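PDB 3KH5: protein MJ1225, which is of unknown function but binds AMP and ADP through four CBS repeats, and is probably an archaeal relative of the energy-sensing gamma subunit of AMPK. Local coordinates for residues S54-V58 and S196-I200; E75-L79 and M212-R218; E146-D151 and K237-K243. One frame throughout, in Å; residues are numbered along the deposited sequence.

Contact 1. Residues S54-V58 and S196-I200; sequences SMDIV and STDFI. With ADP (adenosine-5'-diphosphate), chain D; AMP (adenosine monophosphate), chain C.
The first turns of equivalent helices from the first and third CBS repeats meet in the buried middle of the chain. Residues 54-58 and 196-200 are both helical, with backbone bonds from Val58 N to Ser54 O (2.9 Å) and from Ile200 N to Ser196 O (3.2 Å). The axes of these short segments approach to 9.0 Å and cross at 67°, closest at their N-terminal ends, where the CA atoms of Ser54 and Ser196 are 5.9 Å apart. Ser196, a p rotamer facing a Ser54 that is also p, joins it by a hydrogen bond of 2.8 Å between the two OG atoms; its CB also lies 3.7 Å from Val58 CG2. Thr197 turns away, and its OG1 donates a weak hydrogen bond to AMP O2P (3.3 Å). Asp198 grips the AMP ribose, its OD1 taking O3' (2.8 Å) and its OD2 taking O2' (3.0 Å). Asp56 does the same for ADP, with OD1 to O3' and OD2 to O2', both 2.6 Å. Phe199 (m) brings CD2 to 3.9 Å from Val58 CG2, and its ring continues onto helix 167-177. Ile200 (m, m) sends CD1 to Ser54 CB (3.7 Å) and Ile57 CG2 (3.6 Å), beside Leu27 of helix 23-33. Each Asp ends a Thr-x-x-Asp run, begun by Thr53 or Thr195: the Thr form of the Ser/Thr-x-x-Asp motif by which nucleotide-binding CBS repeats hold ribose.

Contact 2. Residues E75-L79 and M212-R218; sequences ERNFL and MQTGNVR
Two bumps on residues 212-218, Val217 and Met212, fit against residues 75-79. There, Glu75 and Arg76 both have positive phi (47° and 87°), and Asn77 then occupies the N-cap of helix 78-81. Residues 212-218 start in the last turn of helix 206-213 and pass a cis peptide between Gly215 and Asn216, after which Val217 points toward the partner. The CA atoms pair as Phe78 with Val217 (6.6 Å) and Leu79 with Met212 (6.8 Å). Val217 (m) settles in a hollow walled by backbone and side chain alike, with CG1 3.6 Å from Phe78 CB and CG2 3.4 Å from Arg76 O; the guanidinium of Arg76 closes the side, NH2 lying 3.9 Å from Val217 CG2 and NH1 4.0 Å from Arg218 CD. The second bump, the extended Met212 (m, t, t), lies between the Leu79 side chain and the edge of the Phe78 ring. Leu79 CD1 is a very short 3.2 Å from Met212 SD, while Met212 CE reaches 3.9 Å from Phe78 CE2. The Met212 sulfur stands at the ring's edge, 5.3 Å from the Phe78 centroid and 80° off the normal. Phe78 (chi1 t) and Met212 both touch Leu203 of helix 196-203. The result is a Met-aromatic contact between two connecting passages of a CBS-repeat protein: the one from helix 54-63 towards strand 97-98, and that from helix 196-203 towards helix 225-228.

Contact 3. Residues E146-D151 and K237-K243; sequences ENEVID and KEGDKLK
Backbone hydrogen bonds set the register where two extended passages touch briefly. Ile150 N donates to Asp240 O (3.0 Å) and Leu242 N to Glu148 O (2.9 Å), so the chains run antiparallel around a single beta bridge, with Val149 and Lys241 as its non-hydrogen-bonded pair, CA to CA 4.4 Å. CA-H...O contacts flank it, from Lys241 CA to Glu148 O (3.3 Å) and from Val149 CA to Asp240 O (3.5 Å). Lys241 is the N-cap of helix 242-252, so Glu148 O serves the helix start twice: directly through Leu242 N, and through a water that donates to this oxygen (2.8 Å) and accepts from Lys243 N (3.0 Å).

Side chains add further polar links. Asp151 (m) offers OD1 to Gly239 N at 3.1 Å. That glycine holds the third position of a type II turn, Lys237 to Asp240, at phi 101°, closed by Asp240 N to Lys237 O (3.1 Å) and braced by Lys237 N to Asp240 OD2 (2.7 Å). In the fourth CBS repeat this turn leads into helix 242-252, and the bridge ties it to the loop between helix 133-140 and helix 167-177.

Among charges, Glu146 OE1 and Lys243 NZ form a long salt bridge (3.9 Å); Lys237 and Glu238 pair instead with Glu262 and Lys267.

Van der Waals contacts centre on buried Ile150 (p, t): CG2 meets Leu242 CA (3.6 Å) and, as the apolar side-chain pair, Leu242 CD1 (4.2 Å), while Ile150 CD1 reaches Lys237 O (3.5 Å). On the exposed side, Lys241 lays CG against Glu146 O (3.4 Å) and CE against Asn147 O (3.6 Å).

The three contacts illustrate how a chain of repeats is knitted together at its middle and margins. Contact 1 lies about 7 Å from the centre of the chain and holds residues of an ADP and an AMP pocket. Contact 2 is its outward neighbour, 18 Å away between centres and about 6 Å between nearest atoms, reached along consecutive helices 196-203 and 206-213; the side chain of Arg76 is about 11 Å from another bound AMP. Contact 3 lies across the chain's centre from contact 2, 47 Å between centres, and 30 Å between centres from contact 1; its Ile150 side chain is about 11 Å from another bound ADP. All three alternate along the sequence.

Contact 1. Residues S54-V58 and S196-I200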
loop_
_atom_site.group_PDB
_atom_site.type_symbol
_atom_site.label_atom_id
_atom_site.label_comp_id
_atom_site.label_asym_id
_atom_site.label_seq_id
_atom_site.Cartn_x
_atom_site.Cartn_y
_atom_site.Cartn_z
ATOM N N SER A 54 -3.812 1.820 3.769
ATOM C CA SER A 54 -3.138 1.251 4.935
ATOM C C SER A 54 -1.959 2.100 5.395
ATOM O O SER A 54 -1.593 2.071 6.569
ATOM C CB SER A 54 -2.685 -0.186 4.659
ATOM O OG SER A 54 -1.869 -0.259 3.507
ATOM N N MET A 55 -1.367 2.846 4.466
ATOM C CA MET A 55 -0.266 3.750 4.787
ATOM C C MET A 55 -0.706 4.901 5.673
ATOM O O MET A 55 0.035 5.317 6.560
ATOM C CB MET A 55 0.387 4.282 3.516
ATOM C CG MET A 55 1.499 3.388 3.036
ATOM S SD MET A 55 2.945 3.595 4.083
ATOM C CE MET A 55 3.143 1.873 4.573
ATOM N N ASP A 56 -1.911 5.408 5.444
ATOM C CA ASP A 56 -2.479 6.430 6.318
ATOM C C ASP A 56 -2.694 5.892 7.727
ATOM O O ASP A 56 -2.546 6.623 8.711
ATOM C CB ASP A 56 -3.810 6.917 5.762
ATOM C CG ASP A 56 -3.659 7.630 4.445
ATOM O OD1 ASP A 56 -2.870 8.597 4.384
ATOM O OD2 ASP A 56 -4.341 7.236 3.474
ATOM N N ILE A 57 -3.064 4.615 7.810
ATOM C CA ILE A 57 -3.264 3.947 9.093
ATOM C C ILE A 57 -1.921 3.759 9.796
ATOM O O ILE A 57 -1.823 3.955 11.007
ATOM C CB ILE A 57 -3.971 2.567 8.947
ATOM C CG1 ILE A 57 -5.357 2.707 8.293
ATOM C CG2 ILE A 57 -4.053 1.835 10.312
ATOM C CD1 ILE A 57 -6.389 3.510 9.095
ATOM N N VAL A 58 -0.894 3.384 9.034
ATOM C CA VAL A 58 0.475 3.257 9.561
ATOM C C VAL A 58 1.018 4.600 10.087
ATOM O O VAL A 58 1.721 4.645 11.101
ATOM C CB VAL A 58 1.432 2.615 8.518
ATOM C CG1 VAL A 58 2.892 2.686 8.965
ATOM C CG2 VAL A 58 1.039 1.167 8.271
ATOM N N SER A 196 2.838 -2.572 5.037
ATOM C CA SER A 196 1.823 -1.837 5.806
ATOM C C SER A 196 0.595 -2.698 6.145
ATOM O O SER A 196 -0.055 -2.491 7.173
ATOM C CB SER A 196 1.391 -0.569 5.067
ATOM O OG SER A 196 0.828 -0.873 3.801
ATOM N N THR A 197 0.306 -3.667 5.272
ATOM C CA THR A 197 -0.784 -4.641 5.430
ATOM C C THR A 197 -0.612 -5.502 6.691
ATOM O O THR A 197 -1.582 -5.772 7.415
ATOM C CB THR A 197 -0.886 -5.540 4.158
ATOM O OG1 THR A 197 -1.469 -4.787 3.085
ATOM C CG2 THR A 197 -1.735 -6.778 4.404
ATOM N N ASP A 198 0.628 -5.920 6.940
ATOM C CA ASP A 198 0.991 -6.655 8.153
ATOM C C ASP A 198 0.638 -5.868 9.412
ATOM O O ASP A 198 0.218 -6.447 10.418
ATOM C CB ASP A 198 2.490 -6.971 8.151
ATOM C CG ASP A 198 2.879 -7.943 7.055
ATOM O OD1 ASP A 198 2.188 -8.969 6.893
ATOM O OD2 ASP A 198 3.882 -7.687 6.354
ATOM N N PHE A 199 0.812 -4.549 9.347
ATOM C CA PHE A 199 0.499 -3.682 10.476
ATOM C C PHE A 199 -1.029 -3.614 10.726
ATOM O O PHE A 199 -1.458 -3.616 11.893
ATOM C CB PHE A 199 1.177 -2.294 10.341
ATOM C CG PHE A 199 2.712 -2.331 10.383
ATOM C CD1 PHE A 199 3.405 -3.523 10.621
ATOM C CD2 PHE A 199 3.455 -1.160 10.215
ATOM C CE1 PHE A 199 4.805 -3.550 10.664
ATOM C CE2 PHE A 199 4.858 -1.179 10.262
ATOM C CZ PHE A 199 5.529 -2.378 10.486
ATOM N N ILE A 200 -1.834 -3.599 9.650
ATOM C CA ILE A 200 -3.309 -3.656 9.774
ATOM C C ILE A 200 -3.780 -4.995 10.332
ATOM O O ILE A 200 -4.693 -5.049 11.175
ATOM C CB ILE A 200 -4.069 -3.500 8.417
ATOM C CG1 ILE A 200 -3.474 -2.386 7.518
ATOM C CG2 ILE A 200 -5.579 -3.222 8.667
ATOM C CD1 ILE A 200 -3.574 -0.994 8.114
HETATM P PB ADP D . 0.188 4.056 -3.277
HETATM O O1B ADP D . 1.620 4.301 -3.607
HETATM O O2B ADP D . -0.137 2.463 -3.178
HETATM O O3B ADP D . -0.853 4.644 -4.368
HETATM P PA ADP D . 0.042 3.882 -0.637
HETATM O O1A ADP D . 1.301 3.992 0.133
HETATM O O2A ADP D . -1.268 3.380 0.194
HETATM O O3A ADP D . -0.279 4.741 -1.929
HETATM O "O5'" ADP D . -0.373 5.321 0.057
HETATM C "C5'" ADP D . 0.552 6.423 0.317
HETATM C "C4'" ADP D . -0.193 7.776 0.541
HETATM O "O4'" ADP D . -0.705 8.222 -0.756
HETATM C "C3'" ADP D . -1.399 7.719 1.502
HETATM O "O3'" ADP D . -1.409 8.908 2.304
HETATM C "C2'" ADP D . -2.602 7.682 0.554
HETATM O "O2'" ADP D . -3.779 8.256 1.144
HETATM C "C1'" ADP D . -2.108 8.546 -0.601
HETATM N N9 ADP D . -2.825 8.214 -1.867
HETATM C C8 ADP D . -3.030 7.017 -2.431
HETATM N N7 ADP D . -3.719 7.177 -3.569
HETATM C C5 ADP D . -3.948 8.477 -3.723
HETATM C C6 ADP D . -4.595 9.246 -4.682
HETATM N N6 ADP D . -5.163 8.679 -5.742
HETATM N N1 ADP D . -4.637 10.579 -4.517
HETATM C C2 ADP D . -4.077 11.169 -3.466
HETATM N N3 ADP D . -3.453 10.464 -2.535
HETATM C C4 ADP D . -3.378 9.128 -2.643
HETATM P P AMP C . 0.797 -6.191 0.315
HETATM O O1P AMP C . -0.627 -6.067 -0.090
HETATM O O2P AMP C . 1.270 -4.910 1.178
HETATM O O3P AMP C . 1.799 -6.232 -0.959
HETATM O "O5'" AMP C . 1.110 -7.478 1.219
HETATM C "C5'" AMP C . 0.131 -8.503 1.516
HETATM C "C4'" AMP C . 0.826 -9.712 2.147
HETATM O "O4'" AMP C . 1.772 -10.181 1.144
HETATM C "C3'" AMP C . 1.640 -9.203 3.352
HETATM O "O3'" AMP C . 1.578 -10.146 4.442
HETATM C "C2'" AMP C . 3.063 -9.130 2.804
HETATM O "O2'" AMP C . 4.010 -9.399 3.844
HETATM C "C1'" AMP C . 3.070 -10.247 1.755
HETATM N N9 AMP C . 4.097 -10.031 0.694
HETATM C C8 AMP C . 4.288 -8.919 -0.024
HETATM N N7 AMP C . 5.297 -9.101 -0.875
HETATM C C5 AMP C . 5.751 -10.336 -0.695
HETATM C C6 AMP C . 6.766 -11.075 -1.282
HETATM N N6 AMP C . 7.518 -10.536 -2.240
HETATM N N1 AMP C . 6.973 -12.339 -0.867
HETATM C C2 AMP C . 6.225 -12.884 0.089
HETATM N N3 AMP C . 5.246 -12.204 0.669
HETATM C C4 AMP C . 4.989 -10.934 0.298
#

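Contact 2. Residues E75-L79 and M212-R218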
loop_
_atom_site.group_PDB
_atom_site.type_symbol
_atom_site.label_atom_id
_atom_site.label_comp_id
_atom_site.label_asym_id
_atom_site.label_seq_id
_atom_site.Cartn_x
_atom_site.Cartn_y
_atom_site.Cartn_z
ATOM N N GLU A 75 -4.943 11.466 24.249
ATOM C CA GLU A 75 -4.021 11.175 25.338
ATOM C C GLU A 75 -3.569 9.728 25.308
ATOM O O GLU A 75 -3.507 9.072 26.353
ATOM C CB GLU A 75 -4.682 11.475 26.686
ATOM C CG GLU A 75 -5.239 12.880 26.819
ATOM C CD GLU A 75 -5.885 13.127 28.170
ATOM O OE1 GLU A 75 -5.582 12.389 29.133
ATOM O OE2 GLU A 75 -6.697 14.071 28.273
ATOM N N ARG A 76 -3.279 9.228 24.109
ATOM C CA ARG A 76 -2.702 7.897 23.945
ATOM C C ARG A 76 -3.724 6.764 23.862
ATOM O O ARG A 76 -3.345 5.592 23.780
ATOM C CB ARG A 76 -1.714 7.607 25.073
ATOM C CG ARG A 76 -0.547 8.571 25.138
ATOM C CD ARG A 76 0.704 7.770 25.142
ATOM N NE ARG A 76 0.530 6.641 24.236
ATOM C CZ ARG A 76 1.467 5.749 23.947
ATOM N NH1 ARG A 76 2.676 5.839 24.490
ATOM N NH2 ARG A 76 1.196 4.763 23.106
ATOM N N ASN A 77 -5.006 7.108 23.880
ATOM C CA ASN A 77 -6.065 6.113 23.801
ATOM C C ASN A 77 -6.410 5.772 22.353
ATOM O O ASN A 77 -7.200 6.470 21.711
ATOM C CB ASN A 77 -7.300 6.618 24.544
ATOM C CG ASN A 77 -8.279 5.515 24.878
ATOM O OD1 ASN A 77 -8.171 4.389 24.390
ATOM N ND2 ASN A 77 -9.251 5.838 25.721
ATOM N N PHE A 78 -5.807 4.695 21.855
ATOM C CA PHE A 78 -6.004 4.233 20.482
ATOM C C PHE A 78 -7.449 3.834 20.223
ATOM O O PHE A 78 -8.001 4.131 19.163
ATOM C CB PHE A 78 -5.077 3.048 20.196
ATOM C CG PHE A 78 -5.295 2.407 18.855
ATOM C CD1 PHE A 78 -4.797 2.998 17.700
ATOM C CD2 PHE A 78 -5.981 1.200 18.747
ATOM C CE1 PHE A 78 -4.988 2.408 16.458
ATOM C CE2 PHE A 78 -6.177 0.602 17.507
ATOM C CZ PHE A 78 -5.678 1.208 16.360
ATOM N N LEU A 79 -8.046 3.151 21.195
ATOM C CA LEU A 79 -9.422 2.698 21.081
ATOM C C LEU A 79 -10.416 3.851 21.006
ATOM O O LEU A 79 -11.395 3.777 20.253
ATOM C CB LEU A 79 -9.769 1.742 22.221
ATOM C CG LEU A 79 -9.898 0.255 21.870
ATOM C CD1 LEU A 79 -9.017 -0.121 20.675
ATOM C CD2 LEU A 79 -9.564 -0.595 23.094
ATOM N N MET A 212 -5.437 -3.904 23.851
ATOM C CA MET A 212 -6.212 -2.669 23.775
ATOM C C MET A 212 -7.168 -2.490 24.964
ATOM O O MET A 212 -7.332 -1.377 25.470
ATOM C CB MET A 212 -7.002 -2.626 22.464
ATOM C CG MET A 212 -6.171 -2.605 21.184
ATOM S SD MET A 212 -7.292 -2.690 19.743
ATOM C CE MET A 212 -6.137 -3.159 18.435
ATOM N N GLN A 213 -7.789 -3.591 25.395
ATOM C CA GLN A 213 -8.746 -3.600 26.514
ATOM C C GLN A 213 -8.104 -3.186 27.828
ATOM O O GLN A 213 -8.685 -2.427 28.611
ATOM C CB GLN A 213 -9.364 -4.995 26.695
ATOM C CG GLN A 213 -10.059 -5.571 25.469
ATOM C CD GLN A 213 -11.319 -4.819 25.073
ATOM O OE1 GLN A 213 -11.456 -3.622 25.332
ATOM N NE2 GLN A 213 -12.255 -5.526 24.448
ATOM N N THR A 214 -6.907 -3.716 28.063
ATOM C CA THR A 214 -6.106 -3.395 29.236
ATOM C C THR A 214 -5.152 -2.254 28.868
ATOM O O THR A 214 -4.337 -1.817 29.687
ATOM C CB THR A 214 -5.291 -4.637 29.720
ATOM O OG1 THR A 214 -4.121 -4.800 28.898
ATOM C CG2 THR A 214 -6.137 -5.918 29.651
ATOM N N GLY A 215 -5.292 -1.772 27.633
ATOM C CA GLY A 215 -4.349 -0.854 26.994
ATOM C C GLY A 215 -3.847 0.304 27.828
ATOM O O GLY A 215 -4.653 1.042 28.396
ATOM N N ASN A 216 -2.528 0.493 27.923
ATOM C CA ASN A 216 -1.469 -0.345 27.314
ATOM C C ASN A 216 -1.612 -0.755 25.836
ATOM O O ASN A 216 -1.371 -1.916 25.472
ATOM C CB ASN A 216 -1.136 -1.557 28.201
ATOM C CG ASN A 216 0.347 -1.896 28.192
ATOM O OD1 ASN A 216 1.203 -1.009 28.226
ATOM N ND2 ASN A 216 0.655 -3.186 28.155
ATOM N N VAL A 217 -1.990 0.210 24.993
ATOM C CA VAL A 217 -1.956 0.025 23.540
ATOM C C VAL A 217 -0.509 -0.050 23.059
ATOM O O VAL A 217 -0.240 -0.483 21.940
ATOM C CB VAL A 217 -2.688 1.164 22.779
ATOM C CG1 VAL A 217 -4.172 1.158 23.099
ATOM C CG2 VAL A 217 -2.055 2.534 23.054
ATOM N N ARG A 218 0.409 0.353 23.935
ATOM C CA ARG A 218 1.815 0.544 23.593
ATOM C C ARG A 218 2.551 -0.726 23.171
ATOM O O ARG A 218 3.483 -0.654 22.362
ATOM C CB ARG A 218 2.550 1.219 24.753
ATOM C CG ARG A 218 3.905 1.802 24.382
ATOM C CD ARG A 218 4.563 2.452 25.579
ATOM N NE ARG A 218 5.016 1.480 26.574
ATOM C CZ ARG A 218 5.286 1.778 27.843
ATOM N NH1 ARG A 218 5.141 3.022 28.286
ATOM N NH2 ARG A 218 5.698 0.829 28.676
#

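Contact 3. Residues E146-D151 and K237-K243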
loop_
_atom_site.group_PDB
_atom_site.type_symbol
_atom_site.label_atom_id
_atom_site.label_comp_id
_atom_site.label_asym_id
_atom_site.label_seq_id
_atom_site.Cartn_x
_atom_site.Cartn_y
_atom_site.Cartn_z
ATOM N N GLU A 146 9.276 -10.880 -24.381
ATOM C CA GLU A 146 9.648 -12.002 -23.514
ATOM C C GLU A 146 11.129 -12.086 -23.148
ATOM O O GLU A 146 11.494 -12.772 -22.190
ATOM C CB GLU A 146 9.195 -13.326 -24.130
ATOM C CG GLU A 146 7.706 -13.570 -24.020
ATOM C CD GLU A 146 7.381 -15.023 -23.763
ATOM O OE1 GLU A 146 7.169 -15.384 -22.586
ATOM O OE2 GLU A 146 7.350 -15.810 -24.732
ATOM N N ASN A 147 11.972 -11.393 -23.903
ATOM C CA ASN A 147 13.413 -11.423 -23.680
ATOM C C ASN A 147 13.909 -10.246 -22.846
ATOM O O ASN A 147 15.055 -10.234 -22.387
ATOM C CB ASN A 147 14.142 -11.502 -25.019
ATOM C CG ASN A 147 13.715 -12.709 -25.837
ATOM O OD1 ASN A 147 13.776 -13.847 -25.366
ATOM N ND2 ASN A 147 13.281 -12.469 -27.070
ATOM N N GLU A 148 13.030 -9.266 -22.659
ATOM C CA GLU A 148 13.287 -8.112 -21.815
ATOM C C GLU A 148 13.690 -8.549 -20.401
ATOM O O GLU A 148 13.045 -9.415 -19.808
ATOM C CB GLU A 148 12.024 -7.251 -21.756
ATOM C CG GLU A 148 12.239 -5.800 -22.145
ATOM C CD GLU A 148 13.164 -5.066 -21.190
ATOM O OE1 GLU A 148 13.657 -3.985 -21.575
ATOM O OE2 GLU A 148 13.399 -5.553 -20.051
ATOM N N VAL A 149 14.756 -7.951 -19.875
ATOM C CA VAL A 149 15.290 -8.322 -18.562
ATOM C C VAL A 149 14.939 -7.253 -17.508
ATOM O O VAL A 149 14.640 -6.110 -17.866
ATOM C CB VAL A 149 16.817 -8.614 -18.658
ATOM C CG1 VAL A 149 17.663 -7.357 -18.421
ATOM C CG2 VAL A 149 17.212 -9.732 -17.727
ATOM N N ILE A 150 14.962 -7.618 -16.224
ATOM C CA ILE A 150 14.517 -6.698 -15.156
ATOM C C ILE A 150 15.565 -5.658 -14.755
ATOM O O ILE A 150 15.235 -4.640 -14.144
ATOM C CB ILE A 150 14.031 -7.450 -13.875
ATOM C CG1 ILE A 150 15.147 -8.320 -13.275
ATOM C CG2 ILE A 150 12.781 -8.267 -14.173
ATOM C CD1 ILE A 150 14.976 -8.629 -11.786
ATOM N N ASP A 151 16.818 -5.924 -15.116
ATOM C CA ASP A 151 17.987 -5.171 -14.637
ATOM C C ASP A 151 17.889 -3.638 -14.623
ATOM O O ASP A 151 18.232 -3.013 -13.616
ATOM C CB ASP A 151 19.235 -5.627 -15.389
ATOM C CG ASP A 151 19.497 -7.115 -15.232
ATOM O OD1 ASP A 151 18.564 -7.869 -14.873
ATOM O OD2 ASP A 151 20.646 -7.536 -15.471
ATOM N N LYS A 237 15.871 -12.044 -9.210
ATOM C CA LYS A 237 17.326 -11.959 -9.307
ATOM C C LYS A 237 17.704 -11.361 -10.651
ATOM O O LYS A 237 16.943 -11.464 -11.614
ATOM C CB LYS A 237 18.007 -13.324 -9.073
ATOM C CG LYS A 237 17.563 -14.457 -10.007
ATOM C CD LYS A 237 18.501 -15.673 -9.964
ATOM C CE LYS A 237 18.147 -16.666 -8.854
ATOM N NZ LYS A 237 18.925 -16.416 -7.585
ATOM N N GLU A 238 18.868 -10.718 -10.706
ATOM C CA GLU A 238 19.368 -10.146 -11.950
ATOM C C GLU A 238 19.368 -11.213 -13.033
ATOM O O GLU A 238 19.737 -12.371 -12.780
ATOM C CB GLU A 238 20.765 -9.551 -11.760
ATOM C CG GLU A 238 20.752 -8.185 -11.079
ATOM C CD GLU A 238 22.136 -7.587 -10.905
ATOM O OE1 GLU A 238 22.953 -8.170 -10.159
ATOM O OE2 GLU A 238 22.402 -6.524 -11.503
ATOM N N GLY A 239 18.925 -10.832 -14.227
ATOM C CA GLY A 239 18.805 -11.783 -15.322
ATOM C C GLY A 239 17.389 -12.275 -15.577
ATOM O O GLY A 239 17.099 -12.762 -16.673
ATOM N N ASP A 240 16.507 -12.162 -14.580
ATOM C CA ASP A 240 15.107 -12.600 -14.724
ATOM C C ASP A 240 14.383 -11.785 -15.782
ATOM O O ASP A 240 14.663 -10.599 -15.960
ATOM C CB ASP A 240 14.335 -12.458 -13.409
ATOM C CG ASP A 240 14.790 -13.435 -12.343
ATOM O OD1 ASP A 240 15.515 -14.400 -12.665
ATOM O OD2 ASP A 240 14.408 -13.236 -11.171
ATOM N N LYS A 241 13.432 -12.419 -16.465
ATOM C CA LYS A 241 12.649 -11.739 -17.491
ATOM C C LYS A 241 11.601 -10.840 -16.854
ATOM O O LYS A 241 10.970 -11.220 -15.863
ATOM C CB LYS A 241 11.991 -12.745 -18.445
ATOM C CG LYS A 241 12.964 -13.624 -19.244
ATOM C CD LYS A 241 14.107 -12.821 -19.876
ATOM C CE LYS A 241 14.809 -13.577 -21.017
ATOM N NZ LYS A 241 15.021 -15.086 -20.643
ATOM N N LEU A 242 11.426 -9.650 -17.425
ATOM C CA LEU A 242 10.467 -8.680 -16.905
ATOM C C LEU A 242 9.062 -9.253 -16.932
ATOM O O LEU A 242 8.292 -9.057 -15.990
ATOM C CB LEU A 242 10.512 -7.367 -17.695
ATOM C CG LEU A 242 9.511 -6.287 -17.251
ATOM C CD1 LEU A 242 9.785 -5.819 -15.819
ATOM C CD2 LEU A 242 9.521 -5.108 -18.207
ATOM N N LYS A 243 8.739 -9.963 -18.014
ATOM C CA LYS A 243 7.415 -10.559 -18.170
ATOM C C LYS A 243 7.130 -11.625 -17.114
ATOM O O LYS A 243 6.008 -11.700 -16.616
ATOM C CB LYS A 243 7.195 -11.116 -19.585
ATOM C CG LYS A 243 5.783 -11.673 -19.816
ATOM C CD LYS A 243 5.463 -11.861 -21.296
ATOM C CE LYS A 243 4.327 -12.893 -21.456
ATOM N NZ LYS A 243 4.004 -13.130 -22.891
HETATM O O HOH W 1 10.422 -10.299 -20.420
#